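Local coordinates for protein UDP-galactopyranose mutase (Deinococcus radiodurans, PDB 3HDQ) that probably interconverts UDP-galactopyranose and UDP-galactofuranose, using a bound flavin cofactor, at residues His109-Ser114 and Asn207-Asp212; Phe279-His284 and Ser321-Tyr326; Thr292-Tyr297 and Arg305-Lys310. All blocks are in the same frame, centred on the assembly; numbering follows the deposited sequence. Where two conformers were deposited one is given.

Interaction 1 (His109-Ser114 and Asn207-Asp212); sequences HRVLAS and NRYFAD. With GDU (galactose-uridine-5'-diphosphate), chain K.
Val111 lays its CG2 methyl on one face of the Tyr209 ring. The contact joins the start of strand 111-115, in the mixed beta sheet, to the irregular loop 207-212, and both parts line the UDP-galactose pocket. The two side chains cross obliquely, with CG2 of Val111 3.8 Å from the centroid of the Tyr209 ring, a CH-pi contact. Tyr209 CG is anti to its backbone N (chi1 -156°), which puts the root of the ring beside this methyl. Substrate O1A lies at the ring edge, near its plane, and accepts from Tyr209 OH; the bond is modelled very short, so its exact length is doubtful.

Arg110 meets Asn207 with an extended chain. Arg110 NE donates to Asn207 OD1 over 2.7 Å, almost straight at 174°. OD1 lies near the guanidinium plane, but NE sits above the plane of the amide carbonyl, and the two flat groups are 58° apart. CG of Arg208 lies over one face of the guanidinium, toward its rim. An alanine in place of Arg110 would probably leave Asn207 OD1 without this donor and its amide freer to turn.

The backbones meet where Tyr209 N donates to His109 O over 3.0 Å. Water 2 bridges Val111 N and Asn207 O. The His109 ring is gripped at both nitrogens: ND1 bonds to Tyr107 OH, and NE2 bonds to O6' of the galactose over 3.2 Å.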
# COMPACT_ATOMS: atom_id res chain seq x y z
N HIS A 109 7.16 -8.28 23.53
CA HIS A 109 5.85 -7.72 23.90
C HIS A 109 5.54 -7.97 25.37
O HIS A 109 5.84 -9.03 25.91
CB HIS A 109 4.79 -8.40 23.00
CG HIS A 109 3.41 -7.81 23.09
ND1 HIS A 109 3.13 -6.49 22.82
CD2 HIS A 109 2.21 -8.40 23.32
CE1 HIS A 109 1.83 -6.28 22.93
NE2 HIS A 109 1.25 -7.43 23.22
N ARG A 110 4.94 -6.98 26.02
CA ARG A 110 4.54 -7.12 27.41
C ARG A 110 3.12 -6.63 27.59
O ARG A 110 2.74 -5.57 27.08
CB ARG A 110 5.49 -6.36 28.34
CG ARG A 110 6.86 -7.02 28.44
CD ARG A 110 7.82 -6.18 29.25
NE ARG A 110 9.00 -6.92 29.66
CZ ARG A 110 10.15 -6.94 29.01
NH1 ARG A 110 10.29 -6.28 27.87
NH2 ARG A 110 11.17 -7.65 29.48
N VAL A 111 2.33 -7.43 28.30
CA VAL A 111 0.93 -7.14 28.50
C VAL A 111 0.63 -6.96 29.98
O VAL A 111 1.16 -7.68 30.83
CB VAL A 111 0.06 -8.28 27.93
CG1 VAL A 111 -1.44 -7.96 28.09
CG2 VAL A 111 0.45 -8.58 26.47
N LEU A 112 -0.21 -5.98 30.29
CA LEU A 112 -0.67 -5.76 31.65
C LEU A 112 -2.17 -6.02 31.72
O LEU A 112 -2.91 -5.62 30.83
CB LEU A 112 -0.34 -4.34 32.10
CG LEU A 112 0.85 -4.01 33.00
CD1 LEU A 112 1.96 -5.03 32.95
CD2 LEU A 112 1.38 -2.61 32.66
N ALA A 113 -2.62 -6.70 32.77
CA ALA A 113 -4.05 -6.92 32.95
C ALA A 113 -4.60 -5.97 34.00
O ALA A 113 -4.00 -5.80 35.06
CB ALA A 113 -4.32 -8.37 33.34
N SER A 114 -5.73 -5.36 33.70
CA SER A 114 -6.40 -4.46 34.63
C SER A 114 -7.31 -5.25 35.56
O SER A 114 -8.36 -5.76 35.16
CB SER A 114 -7.18 -3.40 33.87
OG SER A 114 -7.88 -2.56 34.76
N ASN A 207 8.06 -11.12 32.79
CA ASN A 207 6.84 -10.42 32.46
C ASN A 207 6.58 -10.33 30.96
O ASN A 207 5.63 -9.66 30.55
CB ASN A 207 6.81 -9.02 33.11
CG ASN A 207 7.85 -8.08 32.51
OD1 ASN A 207 8.79 -8.53 31.85
ND2 ASN A 207 7.70 -6.78 32.76
N ARG A 208 7.41 -10.98 30.15
CA ARG A 208 7.12 -11.05 28.71
C ARG A 208 5.89 -11.91 28.47
O ARG A 208 5.63 -12.89 29.17
CB ARG A 208 8.27 -11.67 27.92
CG ARG A 208 9.58 -10.95 28.02
CD ARG A 208 10.59 -11.96 28.46
NE ARG A 208 11.39 -12.48 27.37
CZ ARG A 208 11.92 -13.69 27.37
NH1 ARG A 208 11.71 -14.50 28.40
NH2 ARG A 208 12.65 -14.09 26.35
N TYR A 209 5.14 -11.55 27.44
CA TYR A 209 3.97 -12.32 27.10
C TYR A 209 4.40 -13.62 26.45
O TYR A 209 3.71 -14.63 26.56
CB TYR A 209 3.05 -11.51 26.21
CG TYR A 209 1.63 -11.97 26.28
CD1 TYR A 209 0.89 -11.81 27.44
CD2 TYR A 209 1.02 -12.56 25.17
CE1 TYR A 209 -0.42 -12.23 27.49
CE2 TYR A 209 -0.27 -12.98 25.22
CZ TYR A 209 -0.99 -12.82 26.38
OH TYR A 209 -2.30 -13.24 26.40
N PHE A 210 5.56 -13.60 25.78
CA PHE A 210 6.12 -14.79 25.16
C PHE A 210 7.52 -15.02 25.66
O PHE A 210 8.27 -14.06 25.90
CB PHE A 210 6.19 -14.64 23.63
CG PHE A 210 4.94 -14.12 23.01
CD1 PHE A 210 4.89 -12.83 22.49
CD2 PHE A 210 3.80 -14.89 22.97
CE1 PHE A 210 3.73 -12.33 21.93
CE2 PHE A 210 2.62 -14.40 22.40
CZ PHE A 210 2.59 -13.11 21.88
N ALA A 211 7.91 -16.29 25.76
CA ALA A 211 9.27 -16.64 26.15
C ALA A 211 10.05 -17.23 24.98
O ALA A 211 11.13 -17.77 25.18
CB ALA A 211 9.26 -17.62 27.32
N ASP A 212 9.50 -17.11 23.78
CA ASP A 212 10.13 -17.67 22.59
C ASP A 212 11.55 -17.11 22.37
O ASP A 212 11.85 -15.99 22.80
CB ASP A 212 9.31 -17.36 21.33
CG ASP A 212 7.83 -17.74 21.45
OD1 ASP A 212 7.17 -17.81 20.39
OD2 ASP A 212 7.33 -17.94 22.57
N1 GDU K . -6.90 -15.16 28.33
C2 GDU K . -7.40 -14.59 29.33
N3 GDU K . -7.18 -13.56 30.01
C4 GDU K . -6.12 -12.85 29.56
C5 GDU K . -5.40 -13.37 28.38
C6 GDU K . -5.83 -14.51 27.80
O2 GDU K . -8.54 -15.30 29.82
O4 GDU K . -5.79 -11.79 30.09
C1D GDU K . -7.42 -16.37 27.74
C2D GDU K . -8.62 -16.25 26.77
O2D GDU K . -9.40 -17.44 26.74
C3D GDU K . -7.90 -15.99 25.47
C4D GDU K . -6.81 -17.06 25.58
O4D GDU K . -6.45 -17.09 26.96
O3D GDU K . -8.77 -16.17 24.35
C5D GDU K . -5.69 -16.99 24.56
O5D GDU K . -5.05 -15.73 24.83
PA GDU K . -4.35 -14.86 23.69
O1A GDU K . -3.52 -13.81 24.35
O2A GDU K . -3.46 -15.76 22.92
O3A GDU K . -5.43 -14.11 22.80
PB GDU K . -5.18 -13.70 21.30
O1B GDU K . -6.48 -13.08 20.94
O2B GDU K . -4.93 -14.79 20.33
O3B GDU K . -4.07 -12.54 21.13
C1' GDU K . -3.30 -12.07 20.01
C2' GDU K . -2.05 -12.96 19.86
C3' GDU K . -1.42 -13.06 21.27
C4' GDU K . -0.86 -11.65 21.64
C5' GDU K . -2.00 -10.61 21.46
C6' GDU K . -1.50 -9.13 21.52
O2' GDU K . -2.37 -14.24 19.27
O3' GDU K . -0.40 -14.09 21.26
O4' GDU K . 0.25 -11.38 20.77
O5' GDU K . -2.89 -10.72 20.32
O6' GDU K . -1.71 -8.52 22.81
O HOH W 1 7.17 -11.29 24.85
O HOH W 2 3.21 -9.93 29.18
O HOH W 3 3.60 -7.95 31.77

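Interaction 2 (Phe279-His284 and Ser321-Tyr326); sequences FRHETH and SVVYEY
The His281 ring has Val323 CG2 over one face, 3.8 Å from the ring centroid. Val323 CG2 is anti to its own backbone N, which places it beside this ring. At the ring edge, in plane, water 4 bonds to His281 ND1 over 2.7 Å and donates a hydrogen bond to Val322 O. His281 NE2 bonds to Pro81 O. The His284 ring turns its edge to Val322 CG2, and the Tyr324 ring has Arg280 O at its edge. Arg280 has two conformers. In the one described its guanidinium lies flat on one face of Tyr326, a cation-pi stack with centres 4.1 Å and planes 25° apart, and NE forms a salt bridge with Glu278; both are less certain for that reason.

The strands that carry these groups run antiparallel, 160° apart in direction. Arg280 with Tyr324 and Glu282 with Val322 are the hydrogen-bonded pairs, giving four backbone bonds; Arg280 N reaches Tyr324 O over 2.8 Å. Phe279, His281 and Thr283 share a face with Ser321, Val323 and Glu325. There the Phe279 ring lies alongside Glu325, CD2 to CG 3.7 Å.

The backbone ladder is thus the main polar hold, and the side chains add stacking, apolar and water-mediated contacts. His284 ND1 is buried with no partner, a probable small cost. Glu325 touches FAD, and its OE1 forms a salt bridge with Arg305 NE, which would probably fix the guanidinium of that substrate-binding arginine.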
# COMPACT_ATOMS: atom_id res chain seq x y z
N PHE A 279 -13.05 -3.56 15.44
CA PHE A 279 -11.92 -2.76 15.87
C PHE A 279 -12.27 -1.29 15.87
O PHE A 279 -12.78 -0.78 14.89
CB PHE A 279 -10.72 -2.98 14.93
CG PHE A 279 -10.36 -4.42 14.73
CD1 PHE A 279 -10.83 -5.12 13.63
CD2 PHE A 279 -9.55 -5.08 15.64
CE1 PHE A 279 -10.49 -6.45 13.43
CE2 PHE A 279 -9.21 -6.41 15.46
CZ PHE A 279 -9.68 -7.10 14.35
N ARG A 280 -12.01 -0.62 16.99
CA ARG A 280 -12.18 0.82 17.02
C ARG A 280 -10.83 1.51 17.19
O ARG A 280 -10.18 1.42 18.23
CB ARG A 280 -13.21 1.24 18.08
CG ARG A 280 -14.63 1.01 17.59
CD ARG A 280 -15.66 1.23 18.67
NE ARG A 280 -16.82 0.38 18.45
CZ ARG A 280 -17.90 0.36 19.22
NH1 ARG A 280 -17.99 1.17 20.27
NH2 ARG A 280 -18.90 -0.47 18.94
N HIS A 281 -10.42 2.19 16.12
CA HIS A 281 -9.14 2.89 16.07
C HIS A 281 -9.26 4.34 16.53
O HIS A 281 -10.23 5.03 16.21
CB HIS A 281 -8.59 2.84 14.63
CG HIS A 281 -8.20 1.47 14.19
ND1 HIS A 281 -6.93 0.96 14.39
CD2 HIS A 281 -8.90 0.50 13.56
CE1 HIS A 281 -6.87 -0.27 13.91
NE2 HIS A 281 -8.06 -0.57 13.39
N GLU A 282 -8.27 4.80 17.28
CA GLU A 282 -8.25 6.19 17.75
C GLU A 282 -6.84 6.76 17.65
O GLU A 282 -5.86 6.05 17.81
CB GLU A 282 -8.75 6.31 19.19
CG GLU A 282 -10.24 5.99 19.38
CD GLU A 282 -10.68 5.99 20.84
OE1 GLU A 282 -9.99 6.64 21.67
OE2 GLU A 282 -11.72 5.35 21.16
N THR A 283 -6.76 8.06 17.39
CA THR A 283 -5.48 8.76 17.45
C THR A 283 -5.57 9.86 18.49
O THR A 283 -6.52 10.64 18.49
CB THR A 283 -5.10 9.37 16.09
OG1 THR A 283 -5.02 8.33 15.10
CG2 THR A 283 -3.76 10.10 16.19
N HIS A 284 -4.58 9.93 19.36
CA HIS A 284 -4.58 10.88 20.45
C HIS A 284 -3.40 11.80 20.32
O HIS A 284 -2.34 11.40 19.84
CB HIS A 284 -4.53 10.15 21.79
CG HIS A 284 -5.78 9.40 22.11
ND1 HIS A 284 -5.92 8.05 21.88
CD2 HIS A 284 -6.96 9.82 22.61
CE1 HIS A 284 -7.13 7.67 22.24
NE2 HIS A 284 -7.78 8.72 22.69
N SER A 321 -1.43 6.28 17.95
CA SER A 321 -2.66 5.60 17.55
C SER A 321 -2.86 4.29 18.30
O SER A 321 -1.92 3.50 18.48
CB SER A 321 -2.68 5.33 16.04
OG SER A 321 -2.75 6.53 15.32
N VAL A 322 -4.09 4.06 18.73
CA VAL A 322 -4.44 2.86 19.48
C VAL A 322 -5.67 2.18 18.86
O VAL A 322 -6.42 2.81 18.10
CB VAL A 322 -4.77 3.20 20.95
CG1 VAL A 322 -3.61 3.91 21.60
CG2 VAL A 322 -6.04 4.05 21.04
N VAL A 323 -5.86 0.91 19.21
CA VAL A 323 -7.04 0.17 18.80
C VAL A 323 -7.69 -0.56 19.98
O VAL A 323 -7.01 -1.19 20.79
CB VAL A 323 -6.71 -0.86 17.69
CG1 VAL A 323 -5.75 -1.93 18.21
CG2 VAL A 323 -8.00 -1.49 17.16
N TYR A 324 -9.02 -0.45 20.06
CA TYR A 324 -9.85 -1.20 20.99
C TYR A 324 -10.56 -2.34 20.26
O TYR A 324 -11.20 -2.11 19.23
CB TYR A 324 -10.91 -0.29 21.60
CG TYR A 324 -10.35 0.79 22.51
CD1 TYR A 324 -10.31 0.61 23.88
CD2 TYR A 324 -9.86 1.98 21.99
CE1 TYR A 324 -9.80 1.59 24.71
CE2 TYR A 324 -9.35 2.98 22.81
CZ TYR A 324 -9.33 2.77 24.18
OH TYR A 324 -8.81 3.74 25.01
N GLU A 325 -10.46 -3.56 20.78
CA GLU A 325 -11.11 -4.72 20.17
C GLU A 325 -12.40 -5.14 20.88
O GLU A 325 -12.40 -5.43 22.08
CB GLU A 325 -10.17 -5.92 20.14
CG GLU A 325 -8.98 -5.78 19.25
CD GLU A 325 -7.98 -6.90 19.48
OE1 GLU A 325 -6.87 -6.59 19.95
OE2 GLU A 325 -8.33 -8.08 19.24
N TYR A 326 -13.48 -5.20 20.12
CA TYR A 326 -14.75 -5.73 20.62
C TYR A 326 -15.06 -7.09 19.98
O TYR A 326 -15.21 -7.19 18.77
CB TYR A 326 -15.88 -4.74 20.32
CG TYR A 326 -15.68 -3.35 20.89
CD1 TYR A 326 -14.72 -2.49 20.38
CD2 TYR A 326 -16.47 -2.90 21.95
CE1 TYR A 326 -14.53 -1.22 20.90
CE2 TYR A 326 -16.29 -1.62 22.48
CZ TYR A 326 -15.33 -0.78 21.95
OH TYR A 326 -15.15 0.49 22.48
O HOH W 4 -5.18 2.73 15.52

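Interaction 3 (Thr292-Tyr297 and Arg305-Lys310); sequences TGTVNY and RVSEFK. With GDU (galactose-uridine-5'-diphosphate), chain K.
Arg305 and Asn296 lie side by side and point the same way, on the face of a beta hairpin that meets the substrate. The side chain of Arg305 starts in close contact with the paired strand 294-296: CB is 3.4 Å from Asn296 OD1 and 3.3 Å from Val295 O. CG sits between the backbone N and the carbonyl carbon (chi1 55°), the crowded position, which keeps it near Asn296 OD1. From there the chain runs extended to NE, toward the substrate. CD packs on Thr294 CG2 at 3.8 Å. NE forms a salt bridge with Glu325. The guanidinium has galactose C6' over one face. At its edge, in plane, is O3B, the oxygen that links the diphosphate to galactose C1'. NH1 donates to O3B over 2.9 Å at 167°. NH2 adds weak bonds to O3B and to O1B.

The other pocket side chains share this face. Asn296 ND2 donates to uracil O4 over 3.1 Å, while its OD1 accepts from water 5. That water also accepts from Arg305 NH1 and bonds to galactose O6', so it links amide, guanidinium and sugar. Thr294 OG1 and Ser307 OG share a hydrogen bond of 2.7 Å; Thr294 OG1 has a further, weak bond to O6'. The hairpin is thus in touch with uracil, diphosphate and sugar.

On the other face, Val306 CG2 meets the edge of the Tyr297 ring, 3.4 Å from CE1. Val295 and Val306 form the hydrogen-bonded pair, and Glu308 N donates to Gly293 O.

Strand 294-296 runs beside strand 111-115, and strand 305-308 beside strand 320-336. Tyr179 of helix 159-184 packs on Asn296 and Arg305, and the chain then enters helix 309-313.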
# COMPACT_ATOMS: atom_id res chain seq x y z
N THR A 292 2.38 -0.09 28.33
CA THR A 292 2.97 -1.17 27.51
C THR A 292 2.23 -1.29 26.21
O THR A 292 1.27 -0.56 25.97
CB THR A 292 2.84 -2.59 28.14
OG1 THR A 292 1.57 -2.71 28.79
CG2 THR A 292 3.94 -2.88 29.10
N GLY A 293 2.62 -2.28 25.39
CA GLY A 293 1.97 -2.54 24.12
C GLY A 293 0.48 -2.79 24.20
O GLY A 293 -0.29 -2.25 23.41
N THR A 294 0.06 -3.60 25.17
CA THR A 294 -1.34 -3.96 25.31
C THR A 294 -1.77 -4.03 26.77
O THR A 294 -1.06 -4.60 27.61
CB THR A 294 -1.61 -5.34 24.64
OG1 THR A 294 -1.28 -5.27 23.25
CG2 THR A 294 -3.07 -5.75 24.79
N VAL A 295 -2.93 -3.45 27.07
CA VAL A 295 -3.56 -3.62 28.36
C VAL A 295 -4.82 -4.47 28.19
O VAL A 295 -5.69 -4.11 27.39
CB VAL A 295 -4.00 -2.26 28.98
CG1 VAL A 295 -4.77 -2.50 30.27
CG2 VAL A 295 -2.81 -1.37 29.23
N ASN A 296 -4.90 -5.59 28.92
CA ASN A 296 -6.10 -6.45 28.90
C ASN A 296 -7.13 -6.04 29.94
O ASN A 296 -6.78 -5.52 30.99
CB ASN A 296 -5.74 -7.94 29.10
CG ASN A 296 -5.06 -8.56 27.89
OD1 ASN A 296 -4.90 -7.92 26.85
ND2 ASN A 296 -4.67 -9.82 28.02
N TYR A 297 -8.41 -6.28 29.64
CA TYR A 297 -9.49 -5.94 30.56
C TYR A 297 -10.41 -7.13 30.83
O TYR A 297 -11.47 -7.25 30.24
CB TYR A 297 -10.31 -4.77 30.01
CG TYR A 297 -9.56 -3.46 30.06
CD1 TYR A 297 -8.88 -2.99 28.94
CD2 TYR A 297 -9.53 -2.70 31.22
CE1 TYR A 297 -8.19 -1.79 28.98
CE2 TYR A 297 -8.83 -1.49 31.27
CZ TYR A 297 -8.17 -1.04 30.14
OH TYR A 297 -7.48 0.15 30.18
N ARG A 305 -9.34 -5.56 25.06
CA ARG A 305 -8.02 -4.94 25.21
C ARG A 305 -7.84 -3.67 24.37
O ARG A 305 -8.60 -3.41 23.43
CB ARG A 305 -6.92 -5.95 24.90
CG ARG A 305 -7.05 -6.59 23.55
CD ARG A 305 -5.95 -7.61 23.26
NE ARG A 305 -6.20 -8.22 21.97
CZ ARG A 305 -5.75 -9.41 21.58
NH1 ARG A 305 -4.99 -10.15 22.39
NH2 ARG A 305 -6.07 -9.86 20.37
N VAL A 306 -6.82 -2.89 24.74
CA VAL A 306 -6.36 -1.74 23.97
C VAL A 306 -4.89 -1.95 23.69
O VAL A 306 -4.14 -2.30 24.59
CB VAL A 306 -6.37 -0.43 24.77
CG1 VAL A 306 -6.67 0.76 23.85
CG2 VAL A 306 -7.31 -0.50 25.94
N SER A 307 -4.48 -1.66 22.46
CA SER A 307 -3.08 -1.77 22.09
C SER A 307 -2.60 -0.46 21.50
O SER A 307 -3.38 0.28 20.88
CB SER A 307 -2.87 -2.93 21.12
OG SER A 307 -3.26 -4.15 21.72
N GLU A 308 -1.32 -0.16 21.71
CA GLU A 308 -0.72 1.09 21.25
C GLU A 308 0.46 0.78 20.35
O GLU A 308 1.50 0.30 20.81
CB GLU A 308 -0.26 1.95 22.43
CG GLU A 308 0.26 3.33 22.04
CD GLU A 308 0.59 4.19 23.24
OE1 GLU A 308 0.75 5.42 23.07
OE2 GLU A 308 0.71 3.64 24.36
N PHE A 309 0.29 1.06 19.07
CA PHE A 309 1.18 0.54 18.05
C PHE A 309 2.63 0.98 18.14
O PHE A 309 3.53 0.22 17.78
CB PHE A 309 0.59 0.81 16.67
CG PHE A 309 -0.64 0.02 16.41
CD1 PHE A 309 -1.87 0.64 16.29
CD2 PHE A 309 -0.58 -1.37 16.33
CE1 PHE A 309 -3.02 -0.11 16.07
CE2 PHE A 309 -1.72 -2.12 16.11
CZ PHE A 309 -2.94 -1.50 15.99
N LYS A 310 2.87 2.20 18.63
CA LYS A 310 4.24 2.70 18.70
C LYS A 310 5.11 1.85 19.62
O LYS A 310 6.32 1.74 19.41
CB LYS A 310 4.28 4.18 19.10
CG LYS A 310 3.89 5.15 17.99
CD LYS A 310 3.53 6.53 18.57
CE LYS A 310 4.76 7.30 19.03
NZ LYS A 310 4.38 8.60 19.67
N1 GDU K . -6.90 -15.16 28.33
C2 GDU K . -7.40 -14.59 29.33
N3 GDU K . -7.18 -13.56 30.01
C4 GDU K . -6.12 -12.85 29.56
C5 GDU K . -5.40 -13.37 28.38
C6 GDU K . -5.83 -14.51 27.80
O2 GDU K . -8.54 -15.30 29.82
O4 GDU K . -5.79 -11.79 30.09
C1D GDU K . -7.42 -16.37 27.74
C2D GDU K . -8.62 -16.25 26.77
O2D GDU K . -9.40 -17.44 26.74
C3D GDU K . -7.90 -15.99 25.47
C4D GDU K . -6.81 -17.06 25.58
O4D GDU K . -6.45 -17.09 26.96
O3D GDU K . -8.77 -16.17 24.35
C5D GDU K . -5.69 -16.99 24.56
O5D GDU K . -5.05 -15.73 24.83
PA GDU K . -4.35 -14.86 23.69
O1A GDU K . -3.52 -13.81 24.35
O2A GDU K . -3.46 -15.76 22.92
O3A GDU K . -5.43 -14.11 22.80
PB GDU K . -5.18 -13.70 21.30
O1B GDU K . -6.48 -13.08 20.94
O2B GDU K . -4.93 -14.79 20.33
O3B GDU K . -4.07 -12.54 21.13
C1' GDU K . -3.30 -12.07 20.01
C2' GDU K . -2.05 -12.96 19.86
C3' GDU K . -1.42 -13.06 21.27
C4' GDU K . -0.86 -11.65 21.64
C5' GDU K . -2.00 -10.61 21.46
C6' GDU K . -1.50 -9.13 21.52
O2' GDU K . -2.37 -14.24 19.27
O3' GDU K . -0.40 -14.09 21.26
O4' GDU K . 0.25 -11.38 20.77
O5' GDU K . -2.89 -10.72 20.32
O6' GDU K . -1.71 -8.52 22.81
O HOH W 5 -3.38 -9.28 24.91

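How the interactions relate
From the N terminus, interaction 1 comes first. It closes a long loop, about half of it helical, when 207-212 returns to 109-114, and it is complete before the others begin. Interaction 2 opens at 279-284 and closes at 321-326. Interaction 3, a beta hairpin, falls wholly between these two segments, so the two nest and no pair crosses. All three reach one mixed sheet. Strand 111-115 probably bonds to strand 294-296 through Leu112 O and Asn296 N, and strand 305-308 probably bonds to 320-336 through Ser307 O and Val323 N. Interactions 1 and 3 both touch the substrate; interaction 2 extends the sheet to its outermost strand, 274-284.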